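Local coordinates for protein D-psicose 3-epimerase (Agrobacterium tumefaciens, PDB 2HK0) that probably catalyses the metal-dependent interconversion of D-fructose and D-psicose by epimerisation at carbon 3, using a TIM barrel that assembles into a tetramer, at residues 87-90 and 91-94; 109-112 and 113-117; 171-174 and 175-178; 289-292 and 293-297. All coordinates share one frame; numbering follows the deposited sequence.

Contact 1 of 4, residues 87-90 and 91-94; sequences GPSK and TKNL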
# COMPACT_ATOMS: atom_id res chain seq x y z
N GLY A 87 -27.40 -17.35 9.74
CA GLY A 87 -26.83 -18.27 8.78
C GLY A 87 -27.84 -19.34 8.41
O GLY A 87 -28.01 -20.31 9.14
N PRO A 88 -28.54 -19.18 7.28
CA PRO A 88 -29.54 -20.16 6.85
C PRO A 88 -28.87 -21.51 6.60
O PRO A 88 -27.67 -21.57 6.35
CB PRO A 88 -30.09 -19.55 5.56
CG PRO A 88 -29.82 -18.08 5.72
CD PRO A 88 -28.44 -18.08 6.32
N SER A 89 -29.64 -22.59 6.67
CA SER A 89 -29.11 -23.94 6.46
C SER A 89 -29.57 -24.52 5.14
O SER A 89 -30.41 -23.93 4.46
CB SER A 89 -29.54 -24.86 7.60
OG SER A 89 -30.90 -25.23 7.47
N LYS A 90 -29.03 -25.68 4.79
CA LYS A 90 -29.39 -26.35 3.54
C LYS A 90 -30.87 -26.70 3.49
O LYS A 90 -31.47 -26.70 2.42
CB LYS A 90 -28.57 -27.64 3.35
CG LYS A 90 -27.07 -27.41 3.37
CD LYS A 90 -26.28 -28.63 2.88
CE LYS A 90 -24.78 -28.31 2.79
NZ LYS A 90 -24.00 -29.37 2.08
N THR A 91 -31.46 -26.98 4.64
CA THR A 91 -32.88 -27.34 4.71
C THR A 91 -33.83 -26.15 4.92
O THR A 91 -35.03 -26.27 4.71
CB THR A 91 -33.12 -28.37 5.82
OG1 THR A 91 -32.55 -27.89 7.04
CG2 THR A 91 -32.46 -29.70 5.46
N LYS A 92 -33.28 -25.01 5.34
CA LYS A 92 -34.09 -23.82 5.56
C LYS A 92 -33.39 -22.60 4.99
O LYS A 92 -32.56 -21.99 5.66
CB LYS A 92 -34.34 -23.60 7.06
CG LYS A 92 -34.99 -24.78 7.76
CD LYS A 92 -35.26 -24.48 9.22
CE LYS A 92 -35.88 -25.69 9.92
NZ LYS A 92 -36.10 -25.41 11.36
N ASN A 93 -33.70 -22.26 3.74
CA ASN A 93 -33.07 -21.10 3.10
C ASN A 93 -33.96 -20.61 1.98
O ASN A 93 -34.83 -21.35 1.51
CB ASN A 93 -31.70 -21.47 2.55
CG ASN A 93 -31.78 -22.42 1.37
OD1 ASN A 93 -32.25 -22.04 0.29
ND2 ASN A 93 -31.33 -23.65 1.57
N LEU A 94 -33.72 -19.38 1.54
CA LEU A 94 -34.54 -18.75 0.51
C LEU A 94 -34.11 -18.95 -0.94
O LEU A 94 -34.80 -18.52 -1.86
CB LEU A 94 -34.62 -17.25 0.79
CG LEU A 94 -34.93 -16.85 2.24
CD1 LEU A 94 -34.74 -15.36 2.44
CD2 LEU A 94 -36.34 -17.29 2.59

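Contact 2 of 4, residues 109-112 and 113-117; sequences FERT and LSNVA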
# COMPACT_ATOMS: atom_id res chain seq x y z
N PHE A 109 -37.11 -17.48 8.97
CA PHE A 109 -36.79 -16.07 9.08
C PHE A 109 -37.81 -15.30 9.91
O PHE A 109 -37.45 -14.50 10.77
CB PHE A 109 -36.67 -15.42 7.70
CG PHE A 109 -35.27 -15.45 7.15
CD1 PHE A 109 -34.85 -16.49 6.32
CD2 PHE A 109 -34.37 -14.44 7.47
CE1 PHE A 109 -33.54 -16.53 5.82
CE2 PHE A 109 -33.06 -14.46 6.97
CZ PHE A 109 -32.65 -15.50 6.15
N GLU A 110 -39.10 -15.54 9.65
CA GLU A 110 -40.14 -14.84 10.40
C GLU A 110 -40.02 -15.09 11.89
O GLU A 110 -40.10 -14.16 12.69
CB GLU A 110 -41.51 -15.25 9.87
CG GLU A 110 -41.75 -14.69 8.48
CD GLU A 110 -43.10 -15.05 7.92
OE1 GLU A 110 -44.04 -15.25 8.72
OE2 GLU A 110 -43.22 -15.12 6.67
N ARG A 111 -39.78 -16.34 12.27
CA ARG A 111 -39.63 -16.69 13.68
C ARG A 111 -38.40 -16.00 14.29
O ARG A 111 -38.46 -15.39 15.37
CB ARG A 111 -39.48 -18.20 13.82
CG ARG A 111 -39.22 -18.68 15.24
CD ARG A 111 -38.82 -20.14 15.23
NE ARG A 111 -38.77 -20.71 16.56
CZ ARG A 111 -38.15 -21.86 16.85
NH1 ARG A 111 -37.54 -22.53 15.88
NH2 ARG A 111 -38.16 -22.34 18.09
N THR A 112 -37.27 -16.10 13.60
CA THR A 112 -36.03 -15.50 14.08
C THR A 112 -36.17 -13.98 14.19
O THR A 112 -35.77 -13.39 15.17
CB THR A 112 -34.86 -15.85 13.14
OG1 THR A 112 -34.76 -17.27 13.02
CG2 THR A 112 -33.56 -15.32 13.67
N LEU A 113 -36.74 -13.36 13.16
CA LEU A 113 -36.92 -11.91 13.15
C LEU A 113 -37.79 -11.44 14.34
O LEU A 113 -37.51 -10.41 14.95
CB LEU A 113 -37.56 -11.48 11.82
CG LEU A 113 -36.80 -10.79 10.67
CD1 LEU A 113 -35.32 -10.97 10.78
CD2 LEU A 113 -37.33 -11.33 9.34
N SER A 114 -38.85 -12.19 14.65
CA SER A 114 -39.71 -11.83 15.77
C SER A 114 -38.92 -11.90 17.07
O SER A 114 -39.03 -11.02 17.93
CB SER A 114 -40.91 -12.79 15.86
OG SER A 114 -41.72 -12.69 14.70
N ASN A 115 -38.11 -12.94 17.22
CA ASN A 115 -37.31 -13.08 18.43
C ASN A 115 -36.24 -11.99 18.51
O ASN A 115 -36.00 -11.42 19.57
CB ASN A 115 -36.68 -14.47 18.48
CG ASN A 115 -37.71 -15.56 18.74
OD1 ASN A 115 -38.68 -15.34 19.46
ND2 ASN A 115 -37.49 -16.74 18.17
N VAL A 116 -35.64 -11.68 17.36
CA VAL A 116 -34.61 -10.65 17.25
C VAL A 116 -35.14 -9.30 17.74
O VAL A 116 -34.44 -8.54 18.42
CB VAL A 116 -34.15 -10.56 15.78
CG1 VAL A 116 -33.67 -9.18 15.44
CG2 VAL A 116 -33.05 -11.62 15.52
N ALA A 117 -36.39 -9.00 17.40
CA ALA A 117 -37.00 -7.75 17.82
C ALA A 117 -37.18 -7.70 19.34
O ALA A 117 -37.12 -6.63 19.94
CB ALA A 117 -38.34 -7.55 17.11
O HOH W 1 -40.90 -15.91 17.53

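Contact 3 of 4, residues 171-174 and 175-178; sequences VLNR and FENH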
# COMPACT_ATOMS: atom_id res chain seq x y z
N VAL A 171 -21.75 -9.80 1.07
CA VAL A 171 -21.02 -10.17 -0.15
C VAL A 171 -19.88 -11.06 0.35
O VAL A 171 -19.13 -10.65 1.23
CB VAL A 171 -20.48 -8.90 -0.86
CG1 VAL A 171 -19.59 -9.28 -2.05
CG2 VAL A 171 -21.67 -8.05 -1.35
N LEU A 172 -19.76 -12.26 -0.20
CA LEU A 172 -18.73 -13.22 0.24
C LEU A 172 -17.73 -13.63 -0.84
O LEU A 172 -17.96 -13.43 -2.03
CB LEU A 172 -19.41 -14.49 0.77
CG LEU A 172 -20.36 -14.34 1.95
CD1 LEU A 172 -21.13 -15.65 2.14
CD2 LEU A 172 -19.57 -13.99 3.20
N ASN A 173 -16.61 -14.23 -0.42
CA ASN A 173 -15.59 -14.66 -1.38
C ASN A 173 -16.04 -15.93 -2.11
O ASN A 173 -16.90 -16.67 -1.63
CB ASN A 173 -14.26 -14.89 -0.67
CG ASN A 173 -14.25 -16.13 0.20
OD1 ASN A 173 -14.26 -17.26 -0.30
ND2 ASN A 173 -14.25 -15.93 1.51
N ARG A 174 -15.44 -16.19 -3.27
CA ARG A 174 -15.79 -17.33 -4.10
C ARG A 174 -15.86 -18.70 -3.40
O ARG A 174 -16.61 -19.58 -3.83
CB ARG A 174 -14.78 -17.44 -5.25
CG ARG A 174 -13.38 -17.79 -4.79
CD ARG A 174 -12.39 -17.64 -5.95
NE ARG A 174 -12.38 -16.26 -6.44
CZ ARG A 174 -11.85 -15.88 -7.59
NH1 ARG A 174 -11.28 -16.79 -8.37
NH2 ARG A 174 -11.92 -14.61 -7.97
N PHE A 175 -15.08 -18.90 -2.35
CA PHE A 175 -15.09 -20.19 -1.65
C PHE A 175 -16.32 -20.41 -0.77
O PHE A 175 -16.62 -21.54 -0.40
CB PHE A 175 -13.82 -20.32 -0.80
CG PHE A 175 -12.55 -20.25 -1.60
CD1 PHE A 175 -12.10 -21.35 -2.33
CD2 PHE A 175 -11.80 -19.07 -1.63
CE1 PHE A 175 -10.92 -21.28 -3.09
CE2 PHE A 175 -10.63 -18.99 -2.38
CZ PHE A 175 -10.18 -20.09 -3.11
N GLU A 176 -17.06 -19.33 -0.46
CA GLU A 176 -18.22 -19.43 0.43
C GLU A 176 -19.56 -19.10 -0.23
O GLU A 176 -20.61 -19.42 0.32
CB GLU A 176 -17.97 -18.53 1.67
CG GLU A 176 -16.70 -18.93 2.42
CD GLU A 176 -16.38 -18.07 3.64
OE1 GLU A 176 -17.26 -17.91 4.50
OE2 GLU A 176 -15.24 -17.55 3.73
N ASN A 177 -19.55 -18.45 -1.38
CA ASN A 177 -20.80 -18.16 -2.07
C ASN A 177 -20.48 -18.00 -3.55
O ASN A 177 -19.37 -17.60 -3.92
CB ASN A 177 -21.49 -16.90 -1.53
CG ASN A 177 -22.93 -16.76 -2.05
OD1 ASN A 177 -23.18 -16.03 -3.00
ND2 ASN A 177 -23.87 -17.47 -1.43
N HIS A 178 -21.46 -18.33 -4.39
CA HIS A 178 -21.25 -18.27 -5.82
C HIS A 178 -22.16 -17.27 -6.50
O HIS A 178 -22.14 -17.17 -7.73
CB HIS A 178 -21.53 -19.63 -6.43
CG HIS A 178 -22.90 -20.15 -6.10
ND1 HIS A 178 -23.24 -20.58 -4.84
CD2 HIS A 178 -24.01 -20.25 -6.86
CE1 HIS A 178 -24.51 -20.94 -4.83
NE2 HIS A 178 -25.01 -20.75 -6.05

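Contact 4 of 4, residues 289-292 and 293-297; sequences IAKM and DEDAR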
# COMPACT_ATOMS: atom_id res chain seq x y z
N ILE A 289 -6.94 -15.51 27.91
CA ILE A 289 -8.09 -14.62 27.78
C ILE A 289 -7.72 -13.15 27.91
O ILE A 289 -8.23 -12.32 27.15
CB ILE A 289 -9.19 -14.96 28.79
CG1 ILE A 289 -9.80 -16.31 28.44
CG2 ILE A 289 -10.31 -13.91 28.71
CD1 ILE A 289 -10.89 -16.76 29.41
N ALA A 290 -6.83 -12.84 28.84
CA ALA A 290 -6.41 -11.46 29.03
C ALA A 290 -5.71 -10.87 27.80
O ALA A 290 -5.87 -9.68 27.49
CB ALA A 290 -5.50 -11.34 30.27
N LYS A 291 -4.91 -11.68 27.11
CA LYS A 291 -4.24 -11.16 25.92
C LYS A 291 -5.30 -11.00 24.81
O LYS A 291 -5.26 -10.04 24.04
CB LYS A 291 -3.11 -12.10 25.48
CG LYS A 291 -2.31 -11.62 24.26
CD LYS A 291 -1.85 -10.19 24.41
CE LYS A 291 -0.71 -9.86 23.46
NZ LYS A 291 -1.02 -10.25 22.06
N MSE A 292 -6.25 -11.92 24.73
CA MSE A 292 -7.32 -11.82 23.72
C MSE A 292 -8.10 -10.51 23.90
O MSE A 292 -8.43 -9.83 22.93
CB MSE A 292 -8.26 -13.01 23.85
CG MSE A 292 -7.63 -14.35 23.44
SE MSE A 292 -7.42 -14.49 21.48
CE MSE A 292 -9.29 -14.95 21.11
N ASP A 293 -8.37 -10.16 25.16
CA ASP A 293 -9.08 -8.92 25.50
C ASP A 293 -8.27 -7.70 25.11
O ASP A 293 -8.81 -6.70 24.60
CB ASP A 293 -9.35 -8.85 27.01
CG ASP A 293 -10.42 -9.82 27.47
OD1 ASP A 293 -11.06 -10.50 26.63
OD2 ASP A 293 -10.62 -9.91 28.70
N GLU A 294 -6.97 -7.77 25.38
CA GLU A 294 -6.05 -6.68 25.08
C GLU A 294 -6.00 -6.43 23.56
O GLU A 294 -6.06 -5.28 23.12
CB GLU A 294 -4.66 -7.03 25.62
CG GLU A 294 -3.62 -5.93 25.54
CD GLU A 294 -2.22 -6.46 25.83
OE1 GLU A 294 -2.06 -7.21 26.83
OE2 GLU A 294 -1.28 -6.14 25.06
N ASP A 295 -5.88 -7.49 22.77
CA ASP A 295 -5.86 -7.33 21.32
C ASP A 295 -7.20 -6.69 20.87
O ASP A 295 -7.21 -5.78 20.06
CB ASP A 295 -5.70 -8.68 20.62
CG ASP A 295 -4.27 -9.19 20.64
OD1 ASP A 295 -3.35 -8.39 20.86
OD2 ASP A 295 -4.07 -10.40 20.41
N ALA A 296 -8.31 -7.19 21.42
CA ALA A 296 -9.63 -6.65 21.08
C ALA A 296 -9.69 -5.16 21.43
O ALA A 296 -10.11 -4.33 20.62
CB ALA A 296 -10.72 -7.42 21.82
N ARG A 297 -9.27 -4.84 22.64
CA ARG A 297 -9.28 -3.46 23.11
C ARG A 297 -8.38 -2.56 22.24
O ARG A 297 -8.75 -1.42 21.92
CB ARG A 297 -8.81 -3.42 24.58
CG ARG A 297 -9.38 -2.31 25.42
CD ARG A 297 -9.49 -2.81 26.87
NE ARG A 297 -8.35 -3.64 27.21
CZ ARG A 297 -8.32 -4.56 28.17
NH1 ARG A 297 -9.38 -4.79 28.93
NH2 ARG A 297 -7.22 -5.29 28.34
O HOH W 2 -6.66 -7.80 29.27

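Contact 1 of 4, residues 87-90 and 91-94
Thr91 reaches back to Ser89 inside a type I beta turn, residues 89-92, in the loop that leads from strand 81-85 of the TIM barrel to helix 99-118. Its OG1 lies between the backbone N and the carbonyl carbon (chi1 52°) and meets Ser89 OG at 3.2 Å in a hydrogen bond that either hydroxyl could donate. Lys92 closes the turn through the backbone in both directions: its N donates to Ser89 O (3.2 Å) and its O accepts from Ser89 N (3.1 Å). Both bonds are well bent at the hydrogen, and in each the donor stands above the plane of the carbonyl it meets. The Lys92 side chain passes Ser89 OG with its CB at 3.8 Å and then runs off, extended. Asn93 adds a side-chain clasp. Its OD1 accepts from the backbone N of both Ser95 and Ser96, the former bond closing an Asx turn, which fixes the rotation of the amide and turns the NH2 back over the beta turn. Asn93 CB packs on Pro88 CB at 3.9 Å, while ND2 donates to Ser89 O at 3.0 Å, nearly straight (164°) and within the plane of its own amide, as the second donor on that oxygen.

Contact 2 of 4, residues 109-112 and 113-117
Two turns in the C-terminal half of helix 99-118 make up this contact, where Leu113 N donates to Phe109 O at 2.7 Å and the i to i+4 pattern continues through Ser114, Asn115 and Val116. Ser114 doubles its bond. With OG beside its own backbone N (chi1 -63°), the hydroxyl donates to Glu110 O at 3.0 Å in addition to the main-chain bond, and the two donors approach that oxygen from opposite faces of its carbonyl plane. Along another edge of the helix a water donates to both Arg111 O and Asn115 OD1 (3.0 Å to the latter), bridging one turn to the next. The helix is the connection in the beta-alpha-beta unit between strands 81-85 and 123-126 of the barrel, and its neighbours divide its surface: Phe109, Leu113 and Ser114 face helix 142-162, whereas Thr112 and Asn115 touch helix 57-60. Asn61 binds both of the latter residues, accepting from Asn115 ND2 and donating to Thr112 OG1, which is also bonded to Phe108 O. With OD1 also bonded by Lys118 NZ, the Asn115 amide is gripped at both ends; its plane lies 63° from the Arg111 guanidinium, with ND2 3.9 Å from Arg111 CG. Apolar contact is looser: Thr112 CG2 lies 4.2 Å from Val116 CG2, and Leu113 CD2, folded back over the preceding turn, comes within 4.5 Å of Phe109 CB.

Contact 3 of 4, residues 171-174 and 175-178
Asn173 O closes a type I beta turn by accepting from Glu176 N at 2.9 Å, and takes a second bond from Asn177 N at 3.2 Å, the former donor standing above the carbonyl plane and the latter nearly in line with the carbonyl bond. The turn follows strand 166-170, at the C-terminal mouth of the TIM barrel, the end where active sites of this fold lie. The Asn173 side chain lies over it as well: with CG between the backbone N and the carbonyl carbon (chi1 72°), OD1 accepts from Phe175 N at 2.8 Å, closing an Asx turn, and rests at the edge of the Phe175 ring. The other end of the amide, ND2, donates to Glu176 OE2 at 2.9 Å from above the carboxylate plane, the two flat groups being 71° apart. ND2 is also bonded to His206 ND1, so both ends of this buried amide are engaged and its rotation is fixed. Arg174 runs alongside Phe175, pointing the same way, and lays CG over one face of the ring, a CH-pi contact of 4.0 Å to the centroid. Its NE goes on to a salt bridge with Glu210, while its NH2 bonds Asn234 of the second subunit; the Phe175 ring stacks on Phe175 of that same subunit, which makes the turn part of the interface. Leu172 crosses Asn177 at about a right angle, its CD1 3.9 Å from Asn177 CB.

Contact 4 of 4, residues 289-292 and 293-297
The Asp295 carboxylate receives Lys291 NZ on the syn side of OD1, 26° out of its plane. This salt bridge spans 3.2 Å from Lys291 NZ to Asp295 OD1, and a weak second bond goes to OD2. The Glu294 carboxylate lies beside the shaft of the same lysine, OE1 being 3.8 Å from Lys291 CD. One face of the Arg297 guanidinium carries Asp293 O, 3.9 Å above the plane and offset toward the rim, while NH2 donates to a water that in turn donates to Ala290 O (2.7 Å). Asp293 lies alongside Ile289, pointing the same way, with OD2 4.0 Å from Ile289 CG2; its OD1 forms a salt bridge with Lys44. All this lies on the first turns of helix 289-307, the last helix of the chain, where backbone bonds such as Asp295 N to Lys291 O (2.9 Å) run from i+4 to i. Bends at chi2 (50°) and chi4 of Lys291 curl its chain round to Asp295. Since Lys240 also holds Asp295 OD1, two ammonium groups share one carboxylate, which would favour its ionised form, and three consecutive acids near the N-terminal end of a helix probably interact favourably with its dipole.

How the contacts relate
Along the chain the contacts follow in series, each formed within one continuous stretch outside the strands of the eight-stranded barrel. Contacts 1 and 2 belong to the same beta-alpha-beta connection, loop and helix between strands 81-85 and 123-126; their centres are 15 Å apart, and they touch where Pro88 CG and Leu94 CD1 pack on the Phe109 ring. Contact 3, in the loop after strand 166-170, has its centre 16 Å from that of contact 1, without touching it, and faces the second subunit. Contact 4, on the final helix, has its centre 30 to 34 Å from the others and lies opposite contact 1 across the chain's centre. Contacts 1 and 2 thus form one continuous packed unit, while contacts 3 and 4 are separate from it and from each other.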